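Local coordinates for protein Adp-ribosyltransferase (PDB 1OJQ) that binds NAD+ and, as a C3-type exoenzyme of Staphylococcus aureus, transfers its ADP-ribose part to target proteins, at residues A[151-156]-A[200-205]; A[17-22]-A[76-81]; A[7-12]-A[140-145]. One frame throughout, in Å; residues are numbered along the deposited sequence.

Contact 1 of 3, residues A[151-156]-A[200-205]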
loop_
_atom_site.group_PDB
_atom_site.type_symbol
_atom_site.label_atom_id
_atom_site.label_comp_id
_atom_site.label_asym_id
_atom_site.label_seq_id
_atom_site.Cartn_x
_atom_site.Cartn_y
_atom_site.Cartn_z
ATOM N N PRO A 151 -1.784 12.692 -6.633
ATOM C CA PRO A 151 -0.465 13.273 -6.940
ATOM C C PRO A 151 0.711 12.314 -6.802
ATOM O O PRO A 151 1.700 12.442 -7.511
ATOM C CB PRO A 151 -0.295 14.366 -5.876
ATOM C CG PRO A 151 -1.691 14.697 -5.461
ATOM C CD PRO A 151 -2.411 13.370 -5.488
ATOM N N ILE A 152 0.621 11.370 -5.877
ATOM C CA ILE A 152 1.757 10.493 -5.568
ATOM C C ILE A 152 1.401 9.038 -5.852
ATOM O O ILE A 152 0.321 8.562 -5.517
ATOM C CB ILE A 152 2.158 10.665 -4.100
ATOM C CG1 ILE A 152 2.761 12.067 -3.838
ATOM C CG2 ILE A 152 3.098 9.599 -3.584
ATOM C CD1 ILE A 152 2.923 12.311 -2.356
ATOM N N GLU A 153 2.336 8.340 -6.469
ATOM C CA GLU A 153 2.237 6.885 -6.613
ATOM C C GLU A 153 3.392 6.228 -5.869
ATOM O O GLU A 153 4.565 6.421 -6.239
ATOM C CB GLU A 153 2.290 6.500 -8.081
ATOM C CG GLU A 153 2.220 4.996 -8.337
ATOM C CD GLU A 153 2.514 4.702 -9.808
ATOM O OE1 GLU A 153 3.699 4.460 -10.112
ATOM O OE2 GLU A 153 1.578 4.728 -10.636
ATOM N N LEU A 154 3.063 5.491 -4.819
ATOM C CA LEU A 154 4.026 4.667 -4.090
ATOM C C LEU A 154 4.085 3.319 -4.809
ATOM O O LEU A 154 3.090 2.593 -4.835
ATOM C CB LEU A 154 3.616 4.545 -2.628
ATOM C CG LEU A 154 4.516 3.752 -1.697
ATOM C CD1 LEU A 154 5.949 4.270 -1.654
ATOM C CD2 LEU A 154 3.910 3.752 -0.285
ATOM N N LYS A 155 5.236 3.035 -5.401
ATOM C CA LYS A 155 5.471 1.841 -6.222
ATOM C C LYS A 155 6.356 0.891 -5.448
ATOM O O LYS A 155 7.546 1.130 -5.209
ATOM C CB LYS A 155 6.045 2.317 -7.555
ATOM C CG LYS A 155 6.605 1.238 -8.459
ATOM C CD LYS A 155 7.094 1.811 -9.788
ATOM C CE LYS A 155 7.724 0.728 -10.654
ATOM N NZ LYS A 155 8.338 1.307 -11.892
ATOM N N LEU A 156 5.769 -0.212 -4.991
ATOM C CA LEU A 156 6.427 -1.082 -4.027
ATOM C C LEU A 156 6.794 -2.447 -4.587
ATOM O O LEU A 156 5.898 -3.186 -4.997
ATOM C CB LEU A 156 5.510 -1.302 -2.817
ATOM C CG LEU A 156 5.129 -0.051 -2.030
ATOM C CD1 LEU A 156 4.189 -0.454 -0.878
ATOM C CD2 LEU A 156 6.357 0.672 -1.517
ATOM N N LYS A 200 5.102 14.780 -15.685
ATOM C CA LYS A 200 5.482 15.593 -14.546
ATOM C C LYS A 200 4.261 15.896 -13.672
ATOM O O LYS A 200 4.305 16.755 -12.788
ATOM C CB LYS A 200 6.168 16.890 -14.973
ATOM C CG LYS A 200 7.549 16.672 -15.589
ATOM C CD LYS A 200 8.160 18.019 -15.968
ATOM N N ARG A 201 3.171 15.172 -13.891
ATOM C CA ARG A 201 1.945 15.422 -13.152
ATOM C C ARG A 201 1.722 14.372 -12.084
ATOM O O ARG A 201 0.712 14.368 -11.372
ATOM C CB ARG A 201 0.751 15.467 -14.113
ATOM C CG ARG A 201 0.838 16.571 -15.153
ATOM C CD ARG A 201 -0.547 16.885 -15.727
ATOM N NE ARG A 201 -0.521 18.222 -16.333
ATOM C CZ ARG A 201 0.028 18.441 -17.525
ATOM N NH1 ARG A 201 0.566 17.439 -18.210
ATOM N NH2 ARG A 201 0.028 19.671 -18.023
ATOM N N LYS A 202 2.701 13.475 -11.963
ATOM C CA LYS A 202 2.612 12.469 -10.915
ATOM C C LYS A 202 3.983 12.321 -10.259
ATOM O O LYS A 202 5.010 12.361 -10.942
ATOM C CB LYS A 202 2.122 11.143 -11.497
ATOM C CG LYS A 202 1.645 10.134 -10.468
ATOM C CD LYS A 202 0.867 9.012 -11.143
ATOM C CE LYS A 202 1.796 7.953 -11.713
ATOM N NZ LYS A 202 1.057 6.887 -12.461
ATOM N N ILE A 203 4.014 12.174 -8.938
ATOM C CA ILE A 203 5.283 11.922 -8.263
ATOM C C ILE A 203 5.394 10.437 -7.932
ATOM O O ILE A 203 4.562 9.892 -7.206
ATOM C CB ILE A 203 5.405 12.793 -7.001
ATOM C CG1 ILE A 203 5.273 14.288 -7.319
ATOM C CG2 ILE A 203 6.705 12.523 -6.249
ATOM C CD1 ILE A 203 4.993 15.148 -6.098
ATOM N N ILE A 204 6.430 9.762 -8.445
ATOM C CA ILE A 204 6.543 8.326 -8.190
ATOM C C ILE A 204 7.662 8.032 -7.194
ATOM O O ILE A 204 8.841 8.355 -7.397
ATOM C CB ILE A 204 6.757 7.573 -9.515
ATOM C CG1 ILE A 204 5.658 7.855 -10.561
ATOM C CG2 ILE A 204 6.897 6.071 -9.276
ATOM C CD1 ILE A 204 5.740 6.967 -11.780
ATOM N N ILE A 205 7.291 7.422 -6.069
ATOM C CA ILE A 205 8.225 6.979 -5.047
ATOM C C ILE A 205 8.393 5.470 -5.203
ATOM O O ILE A 205 7.422 4.740 -4.988
ATOM C CB ILE A 205 7.740 7.303 -3.618
ATOM C CG1 ILE A 205 7.400 8.784 -3.428
ATOM C CG2 ILE A 205 8.748 6.804 -2.579
ATOM C CD1 ILE A 205 6.622 9.129 -2.181
#
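E153 sets its CG anti to the backbone N (chi1 179°) and stays extended beyond it, while K202, likewise anti at its first torsion, bends at chi3 (83°). The bend carries K202 NZ across obliquely to E153 OE2, 2.9 Å away, in a salt bridge that meets the oxygen from above the carboxylate plane. OE2 also holds a hydrogen bond with S143 OG, so two partners grip one buried oxygen. The other oxygen, E153 OE1, lies along the aliphatic branches of I204, 3.6 Å from its CD1. On the other face, I152 and I203 point the same way side by side, and I205 crosses I152 and L154 obliquely: I205 CD1 meets I152 CG2 at 3.8 Å and I205 CG2 meets L154 CD1 at 3.9 Å. Four backbone bonds run as a ladder, straight except for I205 N to E153 O: I203 N to P151 O, the shortest at 2.7 Å, E153 N to I203 O, and K155 N to I205 O complete it. I152, L154 and L156 bond on to strand 81-87. The ladder and the 21° between the strand axes are those of a parallel pair, here within the mixed central sheet of the ADP-ribosyltransferase fold, with NAD-binding L86 beside E153.

Contact 2 of 3, residues A[17-22]-A[76-81]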
loop_
_atom_site.group_PDB
_atom_site.type_symbol
_atom_site.label_atom_id
_atom_site.label_comp_id
_atom_site.label_asym_id
_atom_site.label_seq_id
_atom_site.Cartn_x
_atom_site.Cartn_y
_atom_site.Cartn_z
ATOM N N ASN A 17 -6.068 -14.248 -8.356
ATOM C CA ASN A 17 -6.895 -15.401 -7.994
ATOM C C ASN A 17 -6.047 -16.598 -7.577
ATOM O O ASN A 17 -6.509 -17.477 -6.835
ATOM C CB ASN A 17 -7.777 -15.784 -9.186
ATOM C CG ASN A 17 -8.986 -14.888 -9.339
ATOM O OD1 ASN A 17 -9.635 -14.836 -10.386
ATOM N ND2 ASN A 17 -9.303 -14.162 -8.273
ATOM N N SER A 18 -4.805 -16.644 -8.064
ATOM C CA SER A 18 -3.944 -17.777 -7.674
ATOM C C SER A 18 -3.563 -17.626 -6.209
ATOM O O SER A 18 -3.412 -18.624 -5.502
ATOM C CB SER A 18 -2.717 -17.922 -8.578
ATOM O OG SER A 18 -1.718 -16.951 -8.270
ATOM N N LEU A 19 -3.426 -16.379 -5.729
ATOM C CA LEU A 19 -3.181 -16.264 -4.287
ATOM C C LEU A 19 -4.424 -16.672 -3.506
ATOM O O LEU A 19 -4.329 -17.317 -2.452
ATOM C CB LEU A 19 -2.786 -14.837 -3.882
ATOM C CG LEU A 19 -1.310 -14.473 -4.093
ATOM C CD1 LEU A 19 -1.057 -14.393 -5.587
ATOM C CD2 LEU A 19 -0.962 -13.174 -3.380
ATOM N N ILE A 20 -5.592 -16.283 -4.019
ATOM C CA ILE A 20 -6.809 -16.577 -3.251
ATOM C C ILE A 20 -6.975 -18.089 -3.156
ATOM O O ILE A 20 -7.265 -18.632 -2.095
ATOM C CB ILE A 20 -8.046 -15.920 -3.879
ATOM C CG1 ILE A 20 -8.034 -14.391 -3.717
ATOM C CG2 ILE A 20 -9.308 -16.573 -3.343
ATOM C CD1 ILE A 20 -9.147 -13.663 -4.452
ATOM N N LYS A 21 -6.769 -18.750 -4.294
ATOM C CA LYS A 21 -6.858 -20.207 -4.322
ATOM C C LYS A 21 -5.969 -20.821 -3.259
ATOM O O LYS A 21 -6.380 -21.736 -2.527
ATOM C CB LYS A 21 -6.457 -20.725 -5.707
ATOM C CG LYS A 21 -6.571 -22.240 -5.800
ATOM C CD LYS A 21 -6.545 -22.706 -7.251
ATOM C CE LYS A 21 -6.646 -24.226 -7.326
ATOM N NZ LYS A 21 -6.485 -24.733 -8.718
ATOM N N SER A 22 -4.741 -20.317 -3.145
ATOM C CA SER A 22 -3.810 -20.945 -2.211
ATOM C C SER A 22 -4.220 -20.713 -0.766
ATOM O O SER A 22 -3.893 -21.501 0.130
ATOM C CB SER A 22 -2.385 -20.446 -2.467
ATOM O OG SER A 22 -2.265 -19.108 -2.013
ATOM N N VAL A 76 1.132 -16.221 0.267
ATOM C CA VAL A 76 2.358 -15.484 -0.023
ATOM C C VAL A 76 2.425 -15.208 -1.509
ATOM O O VAL A 76 1.803 -15.861 -2.350
ATOM C CB VAL A 76 3.629 -16.225 0.431
ATOM C CG1 VAL A 76 3.595 -16.415 1.942
ATOM C CG2 VAL A 76 3.793 -17.554 -0.298
ATOM N N THR A 77 3.202 -14.192 -1.883
ATOM C CA THR A 77 3.311 -13.918 -3.311
ATOM C C THR A 77 4.034 -15.034 -4.061
ATOM O O THR A 77 5.120 -15.441 -3.651
ATOM C CB THR A 77 4.075 -12.592 -3.550
ATOM O OG1 THR A 77 5.340 -12.686 -2.878
ATOM C CG2 THR A 77 3.323 -11.410 -2.945
ATOM N N PRO A 78 3.451 -15.539 -5.135
ATOM C CA PRO A 78 4.127 -16.599 -5.904
ATOM C C PRO A 78 5.223 -16.066 -6.810
ATOM O O PRO A 78 6.002 -16.842 -7.369
ATOM C CB PRO A 78 2.968 -17.155 -6.746
ATOM C CG PRO A 78 2.139 -15.931 -7.031
ATOM C CD PRO A 78 2.136 -15.196 -5.712
ATOM N N ASP A 79 5.311 -14.755 -6.993
ATOM C CA ASP A 79 6.384 -14.088 -7.730
ATOM C C ASP A 79 6.754 -12.785 -7.009
ATOM O O ASP A 79 5.907 -12.239 -6.311
ATOM C CB ASP A 79 6.010 -13.704 -9.156
ATOM C CG ASP A 79 5.476 -14.855 -9.991
ATOM O OD1 ASP A 79 4.249 -15.027 -10.127
ATOM O OD2 ASP A 79 6.324 -15.610 -10.511
ATOM N N SER A 80 7.970 -12.302 -7.235
ATOM C CA SER A 80 8.255 -10.909 -6.876
ATOM C C SER A 80 7.284 -10.051 -7.678
ATOM O O SER A 80 7.021 -10.369 -8.849
ATOM C CB SER A 80 9.712 -10.604 -7.180
ATOM O OG SER A 80 9.979 -9.218 -7.222
ATOM N N VAL A 81 6.709 -8.992 -7.113
ATOM C CA VAL A 81 5.717 -8.233 -7.887
ATOM C C VAL A 81 5.673 -6.777 -7.440
ATOM O O VAL A 81 5.940 -6.543 -6.253
ATOM C CB VAL A 81 4.306 -8.854 -7.717
ATOM C CG1 VAL A 81 3.914 -8.931 -6.243
ATOM C CG2 VAL A 81 3.240 -8.092 -8.494
HETATM O O HOH W 1 0.347 -18.757 -1.042
#
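From its CB on helix 9-23, L19 sends CG out beside the backbone N, anti to the carbonyl carbon (chi1 -82°); the CB bond runs alongside the loop 76-81, and chi1 with chi2 (69°) brings the methyls to it. L19 CG lies 3.8 Å from V76 O, over the start of the loop. Of the two methyls, L19 CD1 presses against the P78 ring, 3.3 Å from P78 CD, tighter than ordinary van der Waals contact, with the ring's CG next in line. L19 CD2 takes the other branch, toward V76 O and T77 CA, 4.3 Å from the latter. Leucine and proline cross at about a right angle, and the methyl meets the ring at its CD and CG. One turn along the helix, S22 OG bonds to L19 O at 2.8 Å, the oxygen being approached from above the carbonyl plane. S22 OG also receives a hydrogen bond from a water at 2.8 Å, and that water accepts from V76 N at 3.0 Å, a one-water bridge from helix to loop. P78 also touches W15, whose indole NE1 bonds to D79 OD1, while T77, whose CB points away from the helix, bonds through OG1 to P159 O. The arrangement is helix-to-loop packing: the N-terminal helix lies against the link between helix 59-73 and edge strand 81-87 of the central sheet.

Contact 3 of 3, residues A[7-12]-A[140-145]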
loop_
_atom_site.group_PDB
_atom_site.type_symbol
_atom_site.label_atom_id
_atom_site.label_comp_id
_atom_site.label_asym_id
_atom_site.label_seq_id
_atom_site.Cartn_x
_atom_site.Cartn_y
_atom_site.Cartn_z
ATOM N N THR A 7 -0.404 -4.185 -15.964
ATOM C CA THR A 7 -1.184 -3.072 -16.492
ATOM C C THR A 7 -2.541 -3.541 -17.028
ATOM O O THR A 7 -3.449 -2.732 -17.246
ATOM C CB THR A 7 -0.458 -2.316 -17.621
ATOM O OG1 THR A 7 -0.143 -3.222 -18.691
ATOM C CG2 THR A 7 0.849 -1.744 -17.102
ATOM N N ASP A 8 -2.665 -4.831 -17.238
ATOM C CA ASP A 8 -3.879 -5.440 -17.795
ATOM C C ASP A 8 -4.745 -6.023 -16.678
ATOM O O ASP A 8 -4.250 -6.937 -15.993
ATOM C CB ASP A 8 -3.500 -6.552 -18.762
ATOM C CG ASP A 8 -4.733 -7.209 -19.363
ATOM O OD1 ASP A 8 -5.206 -6.700 -20.403
ATOM O OD2 ASP A 8 -5.201 -8.213 -18.789
ATOM N N LEU A 9 -5.953 -5.500 -16.518
ATOM C CA LEU A 9 -6.858 -5.948 -15.465
ATOM C C LEU A 9 -7.095 -7.449 -15.490
ATOM O O LEU A 9 -7.171 -8.106 -14.444
ATOM C CB LEU A 9 -8.189 -5.203 -15.624
ATOM C CG LEU A 9 -8.141 -3.718 -15.238
ATOM C CD1 LEU A 9 -9.482 -3.063 -15.554
ATOM C CD2 LEU A 9 -7.760 -3.556 -13.775
ATOM N N VAL A 10 -7.219 -8.011 -16.687
ATOM C CA VAL A 10 -7.505 -9.440 -16.801
ATOM C C VAL A 10 -6.334 -10.269 -16.307
ATOM O O VAL A 10 -6.528 -11.253 -15.579
ATOM C CB VAL A 10 -7.865 -9.793 -18.256
ATOM C CG1 VAL A 10 -7.899 -11.300 -18.453
ATOM C CG2 VAL A 10 -9.200 -9.170 -18.625
ATOM N N GLU A 11 -5.098 -9.872 -16.644
ATOM C CA GLU A 11 -3.959 -10.621 -16.129
ATOM C C GLU A 11 -3.725 -10.428 -14.645
ATOM O O GLU A 11 -3.309 -11.369 -13.952
ATOM C CB GLU A 11 -2.653 -10.239 -16.871
ATOM C CG GLU A 11 -2.674 -10.600 -18.352
ATOM C CD GLU A 11 -2.574 -12.089 -18.617
ATOM O OE1 GLU A 11 -2.747 -12.496 -19.798
ATOM O OE2 GLU A 11 -2.320 -12.898 -17.712
ATOM N N ALA A 12 -3.947 -9.230 -14.114
ATOM C CA ALA A 12 -3.818 -9.070 -12.664
ATOM C C ALA A 12 -4.813 -9.960 -11.917
ATOM O O ALA A 12 -4.452 -10.581 -10.923
ATOM C CB ALA A 12 -3.992 -7.606 -12.283
ATOM N N GLN A 140 -2.451 -1.865 -4.644
ATOM C CA GLN A 140 -3.142 -2.468 -5.781
ATOM C C GLN A 140 -2.149 -2.953 -6.833
ATOM O O GLN A 140 -1.057 -2.407 -7.038
ATOM C CB GLN A 140 -4.178 -1.524 -6.387
ATOM C CG GLN A 140 -3.760 -0.169 -6.872
ATOM C CD GLN A 140 -4.899 0.768 -7.238
ATOM O OE1 GLN A 140 -6.054 0.384 -7.455
ATOM N NE2 GLN A 140 -4.582 2.057 -7.334
ATOM N N LEU A 141 -2.570 -4.011 -7.535
ATOM C CA LEU A 141 -1.712 -4.543 -8.602
ATOM C C LEU A 141 -1.681 -3.667 -9.841
ATOM O O LEU A 141 -0.680 -3.622 -10.561
ATOM C CB LEU A 141 -2.183 -5.929 -9.071
ATOM C CG LEU A 141 -1.792 -7.146 -8.247
ATOM C CD1 LEU A 141 -2.482 -8.385 -8.832
ATOM C CD2 LEU A 141 -0.279 -7.334 -8.170
ATOM N N VAL A 142 -2.782 -2.986 -10.131
ATOM C CA VAL A 142 -2.880 -2.078 -11.282
ATOM C C VAL A 142 -3.066 -0.654 -10.772
ATOM O O VAL A 142 -4.062 -0.327 -10.118
ATOM C CB VAL A 142 -4.026 -2.454 -12.225
ATOM C CG1 VAL A 142 -4.104 -1.518 -13.426
ATOM C CG2 VAL A 142 -3.853 -3.900 -12.697
ATOM N N SER A 143 -2.075 0.192 -11.052
ATOM C CA SER A 143 -2.097 1.524 -10.459
ATOM C C SER A 143 -3.339 2.279 -10.918
ATOM O O SER A 143 -3.562 2.352 -12.131
ATOM C CB SER A 143 -0.839 2.306 -10.850
ATOM O OG SER A 143 -0.908 3.606 -10.275
ATOM N N GLY A 144 -4.131 2.824 -10.011
ATOM C CA GLY A 144 -5.309 3.616 -10.312
ATOM C C GLY A 144 -6.548 2.854 -10.713
ATOM O O GLY A 144 -7.570 3.394 -11.160
ATOM N N ALA A 145 -6.521 1.532 -10.569
ATOM C CA ALA A 145 -7.696 0.738 -10.909
ATOM C C ALA A 145 -8.885 1.158 -10.050
ATOM O O ALA A 145 -8.822 1.082 -8.825
ATOM C CB ALA A 145 -7.400 -0.744 -10.721
#
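D8 OD2 is the best-held polar atom, held by one clear hydrogen bond, from E11 N at 2.7 Å to its anti lone pair, with an N-H...O angle of 151°. This is an N-cap: D8 stands right before helix 9-23, and its CG, anti to the backbone N (chi1 -180°), swings the carboxylate back over the first turn, where the helix dipole would be expected to favour the charged form. Within the same turn A12 N bonds to D8 O. The capped end of the helix rests on the loop 140-145, whose residues V142 to A145 form a type II beta turn closed by A145 N to V142 O at 3.1 Å; G144 supplies the positive phi of its third position.

V142 has the largest share of the contact. Its CG1 is anti to its backbone N (chi1 -179°), and V142 CG2 lies between two helix residues, 3.7 Å from A12 CB and 4.1 Å from L9 CD2, while CG1 reaches toward T7 O. L9 crosses V142 at about a right angle, and L9 CD2 also approaches A145 CB at 4.2 Å, so a single methyl rests on both ends of the turn. Q179 touches L9 and A12 from elsewhere in the chain, and L141 is packed on F6 and strand 81-87. Q140, an NAD-binding residue, ends strand 137-140 just before the loop. Buried L141 completes the floor under A12: L141 CD1 lies 3.8 Å from A12 CB and 3.6 Å from A12 O.

How the contacts relate
Contacts 2 and 3 both use helix 9-23, contact 3 at its first turn and contact 2 farther along, and their centres lie about 14 Å apart; they meet where V81 CG2 packs on L141 CD2. Contact 1 lies on the central mixed sheet, its centre about 16 Å from that of contact 3 and about 25 Å from that of contact 2. Contacts 1 and 3 meet at E153 and S143. Along the chain, both segments of contact 2 fall between those of contact 3, and contact 1 follows both. The N-terminal helix is thus joined through loops 76-81 and 140-145 to strands 81-87 and 152-158, around a fold whose NAD-binding residues include Q140 and L86.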